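Local coordinates for alcohol oxidase (PDB 6F74), which binds FAD and, as a VAO-type flavoprotein oxidase, probably oxidises alcohols with molecular oxygen as electron acceptor, at residues T139-F144 with G169-W174; M266-R271 with K569-N574; I434-L439 with A528-L533; E46-T51 with G55-T60. One frame throughout, in Å; residues are numbered along the deposited sequence.

Interaction 1 of 4, residues T139-F144 with G169-W174; sequences TLTLNF and GGLELW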
loop_
_atom_site.group_PDB
_atom_site.type_symbol
_atom_site.label_atom_id
_atom_site.label_comp_id
_atom_site.label_asym_id
_atom_site.label_seq_id
_atom_site.Cartn_x
_atom_site.Cartn_y
_atom_site.Cartn_z
ATOM N N THR A 139 -18.827 -7.043 16.220
ATOM C CA THR A 139 -18.775 -7.869 17.424
ATOM C C THR A 139 -19.255 -9.307 17.105
ATOM O O THR A 139 -18.602 -10.275 17.497
ATOM C CB THR A 139 -19.622 -7.269 18.571
ATOM O OG1 THR A 139 -19.013 -6.057 19.034
ATOM C CG2 THR A 139 -19.743 -8.225 19.772
ATOM N N LEU A 140 -20.380 -9.424 16.404
ATOM C CA LEU A 140 -20.956 -10.730 16.094
ATOM C C LEU A 140 -20.060 -11.564 15.140
ATOM O O LEU A 140 -19.973 -12.794 15.269
ATOM C CB LEU A 140 -22.364 -10.592 15.495
ATOM C CG LEU A 140 -23.496 -10.107 16.406
ATOM C CD1 LEU A 140 -24.652 -9.537 15.590
ATOM C CD2 LEU A 140 -23.983 -11.241 17.320
ATOM N N THR A 141 -19.389 -10.882 14.215
ATOM C CA THR A 141 -18.519 -11.544 13.270
ATOM C C THR A 141 -17.279 -12.055 13.975
ATOM O O THR A 141 -16.942 -13.230 13.849
ATOM C CB THR A 141 -18.169 -10.621 12.100
ATOM O OG1 THR A 141 -19.375 -10.146 11.540
ATOM C CG2 THR A 141 -17.329 -11.351 11.016
ATOM N N LEU A 142 -16.641 -11.185 14.755
ATOM C CA LEU A 142 -15.518 -11.575 15.574
ATOM C C LEU A 142 -15.886 -12.803 16.406
ATOM O O LEU A 142 -15.202 -13.832 16.319
ATOM C CB LEU A 142 -15.069 -10.434 16.484
ATOM C CG LEU A 142 -13.976 -10.735 17.522
ATOM C CD1 LEU A 142 -12.685 -11.225 16.878
ATOM C CD2 LEU A 142 -13.694 -9.521 18.365
ATOM N N ASN A 143 -16.969 -12.694 17.177
ATOM C CA ASN A 143 -17.384 -13.767 18.079
ATOM C C ASN A 143 -17.674 -15.091 17.354
ATOM O O ASN A 143 -17.248 -16.151 17.812
ATOM C CB ASN A 143 -18.619 -13.348 18.916
ATOM C CG ASN A 143 -18.302 -12.320 19.993
ATOM O OD1 ASN A 143 -17.157 -11.978 20.217
ATOM N ND2 ASN A 143 -19.338 -11.832 20.687
ATOM N N PHE A 144 -18.396 -15.026 16.248
ATOM C CA PHE A 144 -18.705 -16.221 15.451
ATOM C C PHE A 144 -17.409 -16.897 14.933
ATOM O O PHE A 144 -17.302 -18.105 14.971
ATOM C CB PHE A 144 -19.676 -15.867 14.299
ATOM C CG PHE A 144 -20.174 -17.051 13.515
ATOM C CD1 PHE A 144 -19.374 -17.635 12.519
ATOM C CD2 PHE A 144 -21.430 -17.581 13.749
ATOM C CE1 PHE A 144 -19.823 -18.705 11.787
ATOM C CE2 PHE A 144 -21.884 -18.669 13.028
ATOM C CZ PHE A 144 -21.079 -19.229 12.037
ATOM N N GLY A 169 -10.519 -20.312 3.000
ATOM C CA GLY A 169 -11.536 -20.846 3.888
ATOM C C GLY A 169 -11.955 -19.872 5.005
ATOM O O GLY A 169 -12.409 -20.306 6.055
ATOM N N GLY A 170 -11.784 -18.592 4.746
ATOM C CA GLY A 170 -11.923 -17.568 5.756
ATOM C C GLY A 170 -13.311 -17.000 5.860
ATOM O O GLY A 170 -14.127 -17.155 4.955
ATOM N N LEU A 171 -13.568 -16.332 6.976
ATOM C CA LEU A 171 -14.747 -15.487 7.153
ATOM C C LEU A 171 -14.247 -14.058 7.105
ATOM O O LEU A 171 -13.463 -13.643 7.969
ATOM C CB LEU A 171 -15.431 -15.789 8.481
ATOM C CG LEU A 171 -16.582 -14.884 8.925
ATOM C CD1 LEU A 171 -17.689 -14.768 7.860
ATOM C CD2 LEU A 171 -17.170 -15.417 10.211
ATOM N N GLU A 172 -14.668 -13.302 6.090
ATOM C CA GLU A 172 -14.217 -11.927 5.947
ATOM C C GLU A 172 -15.070 -10.935 6.760
ATOM O O GLU A 172 -16.278 -10.876 6.614
ATOM C CB GLU A 172 -14.193 -11.519 4.483
ATOM C CG GLU A 172 -13.592 -10.144 4.235
ATOM C CD GLU A 172 -13.644 -9.735 2.792
ATOM O OE1 GLU A 172 -14.716 -9.314 2.364
ATOM O OE2 GLU A 172 -12.600 -9.792 2.098
ATOM N N LEU A 173 -14.417 -10.164 7.619
ATOM C CA LEU A 173 -15.000 -8.964 8.174
ATOM C C LEU A 173 -14.775 -7.857 7.177
ATOM O O LEU A 173 -13.668 -7.280 7.112
ATOM C CB LEU A 173 -14.345 -8.633 9.514
ATOM C CG LEU A 173 -14.827 -7.330 10.169
ATOM C CD1 LEU A 173 -16.300 -7.399 10.540
ATOM C CD2 LEU A 173 -13.958 -7.077 11.376
ATOM N N TRP A 174 -15.803 -7.567 6.385
ATOM C CA TRP A 174 -15.746 -6.493 5.367
ATOM C C TRP A 174 -16.254 -5.168 5.954
ATOM O O TRP A 174 -17.424 -5.034 6.311
ATOM C CB TRP A 174 -16.591 -6.912 4.172
ATOM C CG TRP A 174 -16.438 -6.084 2.935
ATOM C CD1 TRP A 174 -15.308 -5.418 2.501
ATOM C CD2 TRP A 174 -17.437 -5.853 1.950
ATOM N NE1 TRP A 174 -15.569 -4.782 1.307
ATOM C CE2 TRP A 174 -16.865 -5.037 0.945
ATOM C CE3 TRP A 174 -18.757 -6.271 1.805
ATOM C CZ2 TRP A 174 -17.575 -4.634 -0.193
ATOM C CZ3 TRP A 174 -19.475 -5.862 0.676
ATOM C CH2 TRP A 174 -18.872 -5.047 -0.305
#

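Interaction 2 of 4, residues M266-R271 with K569-N574; sequences MLADGR and KYDPDN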
loop_
_atom_site.group_PDB
_atom_site.type_symbol
_atom_site.label_atom_id
_atom_site.label_comp_id
_atom_site.label_asym_id
_atom_site.label_seq_id
_atom_site.Cartn_x
_atom_site.Cartn_y
_atom_site.Cartn_z
ATOM N N MET A 266 -11.152 -2.483 18.511
ATOM C CA MET A 266 -11.767 -3.660 19.117
ATOM C C MET A 266 -10.731 -4.784 19.142
ATOM O O MET A 266 -10.226 -5.228 18.100
ATOM C CB MET A 266 -13.019 -4.083 18.353
ATOM C CG MET A 266 -13.715 -5.320 18.935
ATOM S SD MET A 266 -15.279 -5.814 18.121
ATOM C CE MET A 266 -16.142 -4.255 18.084
ATOM N N LEU A 267 -10.408 -5.233 20.347
ATOM C CA LEU A 267 -9.397 -6.266 20.521
ATOM C C LEU A 267 -9.999 -7.626 20.208
ATOM O O LEU A 267 -11.223 -7.745 20.101
ATOM C CB LEU A 267 -8.831 -6.228 21.950
ATOM C CG LEU A 267 -8.261 -4.899 22.460
ATOM C CD1 LEU A 267 -7.759 -5.031 23.889
ATOM C CD2 LEU A 267 -7.145 -4.393 21.571
ATOM N N ALA A 268 -9.149 -8.647 20.053
ATOM C CA ALA A 268 -9.602 -10.029 19.831
ATOM C C ALA A 268 -10.588 -10.512 20.900
ATOM O O ALA A 268 -11.494 -11.299 20.608
ATOM C CB ALA A 268 -8.397 -10.956 19.789
ATOM N N ASP A 269 -10.410 -10.044 22.132
ATOM C CA ASP A 269 -11.327 -10.373 23.238
ATOM C C ASP A 269 -12.642 -9.596 23.209
ATOM O O ASP A 269 -13.472 -9.777 24.070
ATOM C CB ASP A 269 -10.631 -10.175 24.592
ATOM C CG ASP A 269 -10.283 -8.695 24.880
ATOM O OD1 ASP A 269 -10.809 -7.780 24.208
ATOM O OD2 ASP A 269 -9.467 -8.439 25.777
ATOM N N GLY A 270 -12.831 -8.724 22.224
ATOM C CA GLY A 270 -14.108 -8.041 22.028
ATOM C C GLY A 270 -14.185 -6.676 22.680
ATOM O O GLY A 270 -15.089 -5.925 22.346
ATOM N N ARG A 271 -13.254 -6.354 23.590
ATOM C CA ARG A 271 -13.205 -5.014 24.203
ATOM C C ARG A 271 -12.838 -3.938 23.200
ATOM O O ARG A 271 -11.956 -4.121 22.343
ATOM C CB ARG A 271 -12.203 -4.952 25.368
ATOM C CG ARG A 271 -12.584 -5.819 26.560
ATOM C CD ARG A 271 -11.570 -5.637 27.686
ATOM N NE ARG A 271 -10.237 -6.139 27.308
ATOM C CZ ARG A 271 -9.072 -5.524 27.563
ATOM N NH1 ARG A 271 -9.020 -4.293 28.111
ATOM N NH2 ARG A 271 -7.937 -6.102 27.171
ATOM N N LYS A 569 0.706 -9.673 23.458
ATOM C CA LYS A 569 -0.143 -9.125 24.531
ATOM C C LYS A 569 -1.601 -8.983 24.085
ATOM O O LYS A 569 -2.493 -9.507 24.732
ATOM C CB LYS A 569 0.390 -7.755 24.989
ATOM C CG LYS A 569 -0.431 -7.058 26.073
ATOM C CD LYS A 569 0.188 -5.738 26.475
ATOM C CE LYS A 569 -0.729 -4.922 27.382
ATOM N NZ LYS A 569 -0.129 -3.596 27.690
ATOM N N TYR A 570 -1.832 -8.296 22.972
ATOM C CA TYR A 570 -3.172 -7.892 22.556
ATOM C C TYR A 570 -3.931 -8.909 21.695
ATOM O O TYR A 570 -5.164 -8.879 21.655
ATOM C CB TYR A 570 -3.103 -6.545 21.827
ATOM C CG TYR A 570 -2.766 -5.407 22.758
ATOM C CD1 TYR A 570 -3.757 -4.861 23.585
ATOM C CD2 TYR A 570 -1.479 -4.883 22.827
ATOM C CE1 TYR A 570 -3.481 -3.813 24.451
ATOM C CE2 TYR A 570 -1.192 -3.831 23.695
ATOM C CZ TYR A 570 -2.202 -3.294 24.498
ATOM O OH TYR A 570 -1.942 -2.256 25.356
ATOM N N ASP A 571 -3.193 -9.771 20.989
ATOM C CA ASP A 571 -3.784 -10.863 20.249
ATOM C C ASP A 571 -3.014 -12.163 20.456
ATOM O O ASP A 571 -2.366 -12.641 19.537
ATOM C CB ASP A 571 -3.847 -10.496 18.769
ATOM C CG ASP A 571 -4.683 -11.466 17.950
ATOM O OD1 ASP A 571 -5.465 -12.250 18.517
ATOM O OD2 ASP A 571 -4.542 -11.428 16.725
ATOM N N PRO A 572 -3.093 -12.748 21.674
ATOM C CA PRO A 572 -2.331 -13.963 21.952
ATOM C C PRO A 572 -2.676 -15.175 21.070
ATOM O O PRO A 572 -1.827 -16.038 20.853
ATOM C CB PRO A 572 -2.620 -14.259 23.438
ATOM C CG PRO A 572 -3.768 -13.405 23.825
ATOM C CD PRO A 572 -3.860 -12.285 22.840
ATOM N N ASP A 573 -3.914 -15.249 20.602
ATOM C CA ASP A 573 -4.390 -16.396 19.801
ATOM C C ASP A 573 -4.244 -16.174 18.315
ATOM O O ASP A 573 -4.473 -17.091 17.522
ATOM C CB ASP A 573 -5.843 -16.745 20.147
ATOM C CG ASP A 573 -6.009 -17.169 21.572
ATOM O OD1 ASP A 573 -5.049 -17.733 22.097
ATOM O OD2 ASP A 573 -7.074 -16.916 22.185
ATOM N N ASN A 574 -3.843 -14.957 17.947
ATOM C CA ASN A 574 -3.617 -14.569 16.563
ATOM C C ASN A 574 -4.895 -14.713 15.746
ATOM O O ASN A 574 -4.901 -15.271 14.628
ATOM C CB ASN A 574 -2.460 -15.333 15.944
ATOM C CG ASN A 574 -1.710 -14.522 14.921
ATOM O OD1 ASN A 574 -2.248 -13.573 14.374
ATOM N ND2 ASN A 574 -0.424 -14.853 14.706
HETATM O O HOH W 1 -6.483 -7.771 19.669
#

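Interaction 3 of 4, residues I434-L439 with A528-L533; sequences IITSRL and AALKKL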
loop_
_atom_site.group_PDB
_atom_site.type_symbol
_atom_site.label_atom_id
_atom_site.label_comp_id
_atom_site.label_asym_id
_atom_site.label_seq_id
_atom_site.Cartn_x
_atom_site.Cartn_y
_atom_site.Cartn_z
ATOM N N ILE A 434 4.271 -8.048 -7.954
ATOM C CA ILE A 434 5.530 -8.722 -7.593
ATOM C C ILE A 434 6.609 -7.655 -7.654
ATOM O O ILE A 434 7.196 -7.388 -8.697
ATOM C CB ILE A 434 5.886 -9.918 -8.514
ATOM C CG1 ILE A 434 4.642 -10.799 -8.720
ATOM C CG2 ILE A 434 7.057 -10.697 -7.898
ATOM C CD1 ILE A 434 4.890 -12.057 -9.517
ATOM N N ILE A 435 6.807 -7.004 -6.508
ATOM C CA ILE A 435 7.741 -5.905 -6.378
ATOM C C ILE A 435 8.638 -6.107 -5.172
ATOM O O ILE A 435 8.360 -6.943 -4.280
ATOM C CB ILE A 435 7.009 -4.538 -6.276
ATOM C CG1 ILE A 435 6.107 -4.485 -5.032
ATOM C CG2 ILE A 435 6.196 -4.280 -7.545
ATOM C CD1 ILE A 435 5.475 -3.129 -4.719
ATOM N N THR A 436 9.713 -5.327 -5.158
ATOM C CA THR A 436 10.594 -5.214 -3.978
ATOM C C THR A 436 10.812 -3.732 -3.703
ATOM O O THR A 436 10.789 -2.907 -4.627
ATOM C CB THR A 436 11.937 -5.938 -4.205
ATOM O OG1 THR A 436 12.770 -5.805 -3.063
ATOM C CG2 THR A 436 12.662 -5.397 -5.494
ATOM N N SER A 437 10.960 -3.358 -2.437
ATOM C CA SER A 437 11.196 -1.949 -2.108
ATOM C C SER A 437 12.383 -1.847 -1.165
ATOM O O SER A 437 12.671 -2.770 -0.366
ATOM C CB SER A 437 9.956 -1.259 -1.532
ATOM O OG SER A 437 9.360 -1.944 -0.437
ATOM N N ARG A 438 13.115 -0.753 -1.342
ATOM C CA ARG A 438 14.292 -0.482 -0.556
ATOM C C ARG A 438 14.391 1.001 -0.251
ATOM O O ARG A 438 14.420 1.844 -1.161
ATOM C CB ARG A 438 15.545 -0.966 -1.263
ATOM C CG ARG A 438 16.743 -1.075 -0.316
ATOM C CD ARG A 438 16.613 -2.271 0.598
ATOM N NE ARG A 438 17.661 -2.344 1.608
ATOM C CZ ARG A 438 17.597 -3.107 2.709
ATOM N NH1 ARG A 438 16.526 -3.876 2.965
ATOM N NH2 ARG A 438 18.616 -3.097 3.567
ATOM N N LEU A 439 14.394 1.314 1.038
ATOM C CA LEU A 439 14.648 2.665 1.491
ATOM C C LEU A 439 16.137 2.934 1.250
ATOM O O LEU A 439 16.974 2.065 1.525
ATOM C CB LEU A 439 14.275 2.835 2.954
ATOM C CG LEU A 439 12.802 3.135 3.299
ATOM C CD1 LEU A 439 11.866 2.000 2.856
ATOM C CD2 LEU A 439 12.704 3.322 4.810
ATOM N N ALA A 528 18.036 -8.017 -4.231
ATOM C CA ALA A 528 19.425 -8.233 -3.836
ATOM C C ALA A 528 20.355 -7.098 -4.240
ATOM O O ALA A 528 21.277 -6.767 -3.493
ATOM C CB ALA A 528 19.949 -9.550 -4.422
ATOM N N ALA A 529 20.135 -6.534 -5.424
ATOM C CA ALA A 529 20.930 -5.408 -5.890
ATOM C C ALA A 529 20.615 -4.191 -5.028
ATOM O O ALA A 529 21.522 -3.443 -4.648
ATOM C CB ALA A 529 20.622 -5.102 -7.334
ATOM N N LEU A 530 19.327 -4.003 -4.723
ATOM C CA LEU A 530 18.906 -2.862 -3.912
ATOM C C LEU A 530 19.449 -2.941 -2.499
ATOM O O LEU A 530 19.820 -1.905 -1.926
ATOM C CB LEU A 530 17.390 -2.736 -3.881
ATOM C CG LEU A 530 16.700 -2.317 -5.175
ATOM C CD1 LEU A 530 15.189 -2.298 -4.999
ATOM C CD2 LEU A 530 17.213 -0.968 -5.699
ATOM N N LYS A 531 19.505 -4.159 -1.945
ATOM C CA LYS A 531 20.089 -4.391 -0.626
ATOM C C LYS A 531 21.556 -4.146 -0.605
ATOM O O LYS A 531 22.059 -3.551 0.353
ATOM C CB LYS A 531 19.786 -5.812 -0.103
ATOM C CG LYS A 531 18.358 -5.947 0.371
ATOM C CD LYS A 531 18.048 -7.212 1.153
ATOM C CE LYS A 531 16.543 -7.297 1.400
ATOM N NZ LYS A 531 16.070 -8.479 2.197
ATOM N N LYS A 532 22.259 -4.600 -1.649
ATOM C CA LYS A 532 23.687 -4.328 -1.783
ATOM C C LYS A 532 23.978 -2.839 -1.870
ATOM O O LYS A 532 24.953 -2.363 -1.279
ATOM C CB LYS A 532 24.272 -5.040 -3.004
ATOM C CG LYS A 532 25.792 -4.867 -3.143
ATOM C CD LYS A 532 26.358 -5.784 -4.226
ATOM C CE LYS A 532 27.825 -5.532 -4.438
ATOM N NZ LYS A 532 28.241 -6.029 -5.775
ATOM N N LEU A 533 23.160 -2.104 -2.615
ATOM C CA LEU A 533 23.256 -0.647 -2.644
ATOM C C LEU A 533 23.036 -0.005 -1.280
ATOM O O LEU A 533 23.849 0.824 -0.861
ATOM C CB LEU A 533 22.237 -0.069 -3.601
ATOM C CG LEU A 533 22.217 1.460 -3.753
ATOM C CD1 LEU A 533 23.556 1.976 -4.260
ATOM C CD2 LEU A 533 21.069 1.818 -4.692
#

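Interaction 4 of 4, residues E46-T51 with G55-T60; sequences EAFDKT and GKLIKT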
loop_
_atom_site.group_PDB
_atom_site.type_symbol
_atom_site.label_atom_id
_atom_site.label_comp_id
_atom_site.label_asym_id
_atom_site.label_seq_id
_atom_site.Cartn_x
_atom_site.Cartn_y
_atom_site.Cartn_z
ATOM N N GLU A 46 -27.279 -19.725 8.252
ATOM C CA GLU A 46 -28.536 -19.033 8.053
ATOM C C GLU A 46 -29.000 -18.297 9.337
ATOM O O GLU A 46 -29.406 -17.140 9.285
ATOM C CB GLU A 46 -29.569 -20.049 7.581
ATOM C CG GLU A 46 -30.959 -19.519 7.209
ATOM C CD GLU A 46 -31.839 -20.633 6.662
ATOM O OE1 GLU A 46 -31.254 -21.585 6.026
ATOM O OE2 GLU A 46 -33.099 -20.600 6.877
ATOM N N ALA A 47 -28.881 -18.967 10.482
ATOM C CA ALA A 47 -29.165 -18.336 11.785
ATOM C C ALA A 47 -28.235 -17.142 12.076
ATOM O O ALA A 47 -28.643 -16.160 12.693
ATOM C CB ALA A 47 -29.078 -19.364 12.913
ATOM N N PHE A 48 -26.988 -17.235 11.628
ATOM C CA PHE A 48 -26.019 -16.144 11.799
ATOM C C PHE A 48 -26.411 -14.952 10.896
ATOM O O PHE A 48 -26.359 -13.775 11.321
ATOM C CB PHE A 48 -24.591 -16.685 11.561
ATOM C CG PHE A 48 -23.495 -15.642 11.622
ATOM C CD1 PHE A 48 -23.439 -14.692 12.630
ATOM C CD2 PHE A 48 -22.493 -15.622 10.635
ATOM C CE1 PHE A 48 -22.421 -13.736 12.661
ATOM C CE2 PHE A 48 -21.473 -14.684 10.669
ATOM C CZ PHE A 48 -21.448 -13.726 11.688
ATOM N N ASP A 49 -26.855 -15.247 9.671
ATOM C CA ASP A 49 -27.384 -14.199 8.769
ATOM C C ASP A 49 -28.541 -13.441 9.431
ATOM O O ASP A 49 -28.580 -12.228 9.371
ATOM C CB ASP A 49 -27.824 -14.786 7.412
ATOM C CG ASP A 49 -28.208 -13.725 6.379
ATOM O OD1 ASP A 49 -27.523 -12.700 6.240
ATOM O OD2 ASP A 49 -29.222 -13.934 5.675
ATOM N N LYS A 50 -29.444 -14.179 10.056
ATOM C CA LYS A 50 -30.636 -13.621 10.725
ATOM C C LYS A 50 -30.354 -12.809 11.981
ATOM O O LYS A 50 -31.057 -11.849 12.242
ATOM C CB LYS A 50 -31.608 -14.723 11.089
ATOM C CG LYS A 50 -32.349 -15.266 9.856
ATOM C CD LYS A 50 -33.522 -16.190 10.208
ATOM C CE LYS A 50 -33.724 -17.314 9.160
ATOM N NZ LYS A 50 -35.025 -18.010 9.327
ATOM N N THR A 51 -29.385 -13.241 12.779
ATOM C CA THR A 51 -28.878 -12.457 13.911
ATOM C C THR A 51 -28.286 -11.129 13.447
ATOM O O THR A 51 -28.526 -10.071 14.060
ATOM C CB THR A 51 -27.802 -13.268 14.666
ATOM O OG1 THR A 51 -28.309 -14.568 14.932
ATOM C CG2 THR A 51 -27.410 -12.643 15.971
ATOM N N GLY A 55 -29.275 -10.555 4.759
ATOM C CA GLY A 55 -28.551 -9.849 3.683
ATOM C C GLY A 55 -27.107 -9.450 4.006
ATOM O O GLY A 55 -26.301 -9.303 3.091
ATOM N N LYS A 56 -26.771 -9.299 5.286
ATOM C CA LYS A 56 -25.397 -8.913 5.676
ATOM C C LYS A 56 -24.360 -10.015 5.460
ATOM O O LYS A 56 -23.214 -9.716 5.182
ATOM C CB LYS A 56 -25.369 -8.407 7.114
ATOM C CG LYS A 56 -26.069 -7.064 7.272
ATOM C CD LYS A 56 -26.172 -6.692 8.739
ATOM C CE LYS A 56 -27.031 -5.450 8.986
ATOM N NZ LYS A 56 -26.186 -4.279 9.090
ATOM N N LEU A 57 -24.751 -11.277 5.585
ATOM C CA LEU A 57 -23.832 -12.391 5.343
ATOM C C LEU A 57 -23.851 -12.717 3.854
ATOM O O LEU A 57 -24.871 -13.071 3.315
ATOM C CB LEU A 57 -24.230 -13.635 6.146
ATOM C CG LEU A 57 -23.353 -14.892 5.970
ATOM C CD1 LEU A 57 -21.952 -14.694 6.507
ATOM C CD2 LEU A 57 -24.040 -16.127 6.552
ATOM N N ILE A 58 -22.702 -12.612 3.206
ATOM C CA ILE A 58 -22.601 -12.888 1.781
ATOM C C ILE A 58 -21.750 -14.134 1.592
ATOM O O ILE A 58 -20.647 -14.205 2.117
ATOM C CB ILE A 58 -21.978 -11.703 1.060
ATOM C CG1 ILE A 58 -22.896 -10.473 1.179
ATOM C CG2 ILE A 58 -21.710 -12.031 -0.418
ATOM C CD1 ILE A 58 -22.207 -9.143 0.865
ATOM N N LYS A 59 -22.278 -15.115 0.863
ATOM C CA LYS A 59 -21.490 -16.244 0.400
ATOM C C LYS A 59 -20.734 -15.731 -0.793
ATOM O O LYS A 59 -21.338 -15.262 -1.754
ATOM C CB LYS A 59 -22.343 -17.430 0.004
ATOM C CG LYS A 59 -21.486 -18.608 -0.462
ATOM C CD LYS A 59 -22.329 -19.799 -0.864
ATOM C CE LYS A 59 -21.501 -21.067 -0.992
ATOM N NZ LYS A 59 -20.182 -20.826 -1.635
ATOM N N THR A 60 -19.410 -15.768 -0.731
ATOM C CA THR A 60 -18.644 -15.099 -1.737
ATOM C C THR A 60 -18.661 -15.915 -3.014
ATOM O O THR A 60 -18.923 -17.147 -2.994
ATOM C CB THR A 60 -17.206 -14.809 -1.279
ATOM O OG1 THR A 60 -16.466 -16.023 -1.087
ATOM C CG2 THR A 60 -17.235 -13.944 0.008
#

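Interaction 1 of 4, residues T139-F144 with G169-W174
Leu171 and Leu173 both turn CG opposite the backbone N (chi1 172° and 177°), which brings their branch methyls up against Thr141 of the helix. Thr141 answers with its methyl: CG2 is itself opposite the backbone N, while OG1 lies beside the N and bonds back to Asp137 O one turn earlier, so the hydroxyl is paired within the helix and the carbon face is presented to the strand. CD1 of Leu173 meets both the stem and the methyl of Thr141, at 4.0 Å from CB and 4.1 Å from CG2. CD2 of Leu171 comes at the same methyl from further back along the strand, 4.1 Å from Thr141 CG2. It also lies 3.9 Å from Phe144 CD1, where the leucine and the phenylalanine side chains cross at about a right angle. No hydrogen bond joins the two segments; the contact rests on apolar packing of four buried side chains. The axes run nearly antiparallel, at 161° and 9.2 Å apart at closest approach, as expected of a helix lying on a sheet. Helix 135-147 links strands 128-131 and 152-155 in a beta-alpha-beta crossover, and strand 171-174 is hydrogen-bonded between those two. Leu173 also packs on Leu152, whereas Phe144 stacks its ring with that of Phe48 on helix 42-52.

Interaction 2 of 4, residues M266-R271 with K569-N574
Leu267 holds CG beside its backbone N (chi1 -55°), which directs both branch methyls to the ring of Tyr570: CD1 and CD2 each lie 4.0 Å from Tyr570 CD1, both methyls approaching the same ring carbon from one side. The hydroxyl of that tyrosine hydrogen-bonds to Asp282. At Ala268 the contact shifts from ring to carboxylate, with Ala268 CB 3.4 Å from Asp571 OD1, a van der Waals touch. The oxygen is occupied by Ile575 N, and OD2 pairs with Lys567. The backbone of Ala268 adds a bridge through one water, which accepts from Ala268 N at 2.8 Å and donates to Tyr570 O at 2.6 Å. Leu267 to Gly270 form a type I turn, and the bonds Gly270 N to Leu267 O (2.8 Å) and Leu267 N to Arg271 O, with positive phi at Gly270, fit a G1 beta bulge. This closes the hairpin of strands 260-266 and 272-276 in the FAD-binding region, and the hairpin end rests on the last turn of helix 560-570. Next, Asp269 makes an Asx turn, OD1 accepting from Arg271 N at 2.9 Å. The chain of Arg271 folds back to the same residue in a salt bridge: NE and NH2 both donate to Asp269 OD2 close to the guanidinium plane, NE at 2.9 Å with an N-H...O angle of 159° and from above the carboxylate plane.

Interaction 3 of 4, residues I434-L439 with A528-L533
NE of Arg438 donates to Ala534 O, one residue beyond the end of helix 512-533, and this holds the guanidinium against the chain of Lys531. Lys531 CG sits over one face of the planar group, offset toward the rim, 3.8 Å from Arg438 CZ. The extended lysine continues along that face, CE coming 3.8 Å from Arg438 NH1, and the two chains cross at about a right angle. Two like charges thus come near one another, NH1 of Arg438 being 4.7 Å from NZ of Lys531; the salt bridge of that NZ with Asp548 probably eases the repulsion. The bend at chi2 (74°) turns the chain of Arg438 along the helix surface, past Leu530 O to Lys531. Its CG passes 3.6 Å from Leu530 O, and its CB rests 3.7 Å from Leu530 CB, where the two backbones are also nearest. Leu530 CD1 meets Thr436 CG2 at 4.0 Å, a second apolar touch two residues back along the strand. A leucine in place of Arg438 would probably leave Ala534 O without its NE donor and the aliphatic chain of Lys531 without the flat group that covers it. The two segments run almost parallel, 4° between axes at 8.4 Å. Strand 435-440 is an outer strand of the seven-stranded antiparallel sheet, which is consistent with the substrate-side domain of VAO-type enzymes. It pairs with strand 498-503, and Leu530 packs on Met500 of that strand and on Val458 of helix 448-458.

Interaction 4 of 4, residues E46-T51 with G55-T60
Asp49 and Leu57 meet across a tight helix-turn-strand connection, in which helix 42-52 turns back onto strand 57-59, an edge strand of the four-stranded mixed sheet. The polar part is the work of one carboxylate oxygen. Asp49 swings CG opposite its backbone N (chi1 -172°), which places OD1 at the start of the strand. There it accepts from Leu57 N at 3.2 Å, nearly along its own C-O axis and fairly straight (N-H...O 158°). Gly55 N reaches the same oxygen at 3.1 Å, but its angle of 132° makes this second bond weak. Leu57 CB also touches Asp49 OD1, a van der Waals contact at 3.4 Å. Together the bonds fix the backbone just before the strand, where Lys56 goes on to a salt bridge with Asp137. Were Asp49 an alanine, Leu57 N and Gly55 N would probably lose their shared acceptor and the turn would be held less firmly to the helix. The apolar part begins with Leu57 CB, 4.0 Å from Asp49 CB. Leu57 CD2 also lies near that aspartate stem, at 4.1 Å from Asp49 CB. The other branch of Leu57 meets Phe48, CD1 standing 4.2 Å from Phe48 CE2, and both side chains also pack on Val130 of strand 128-131. Within the helix, Thr51 OG1 donates to Ala47 O at 2.8 Å, reaching it from the face opposite to that used by Thr51 N.

How the interactions relate
From the N terminus, interaction 4 comes first and closes a short connection, four residues long, between helix 42-52 and strand 57-59. Interaction 1 follows, bridging 24 residues to join helix 135-147 to the same sheet. The two touch directly, with Phe144 CD2 3.5 Å from Phe48 CG. Interaction 2 then spans almost 300 residues, bringing the hairpin loop after strand 260-266 to the end of helix 560-570; it borders interaction 1 where Leu142 CD2 lies 3.5 Å from Leu267 O. Interaction 3 falls wholly within that long span, in the seven-stranded antiparallel sheet, its centre about 36 Å from that of interaction 1. No two contacts cross along the chain.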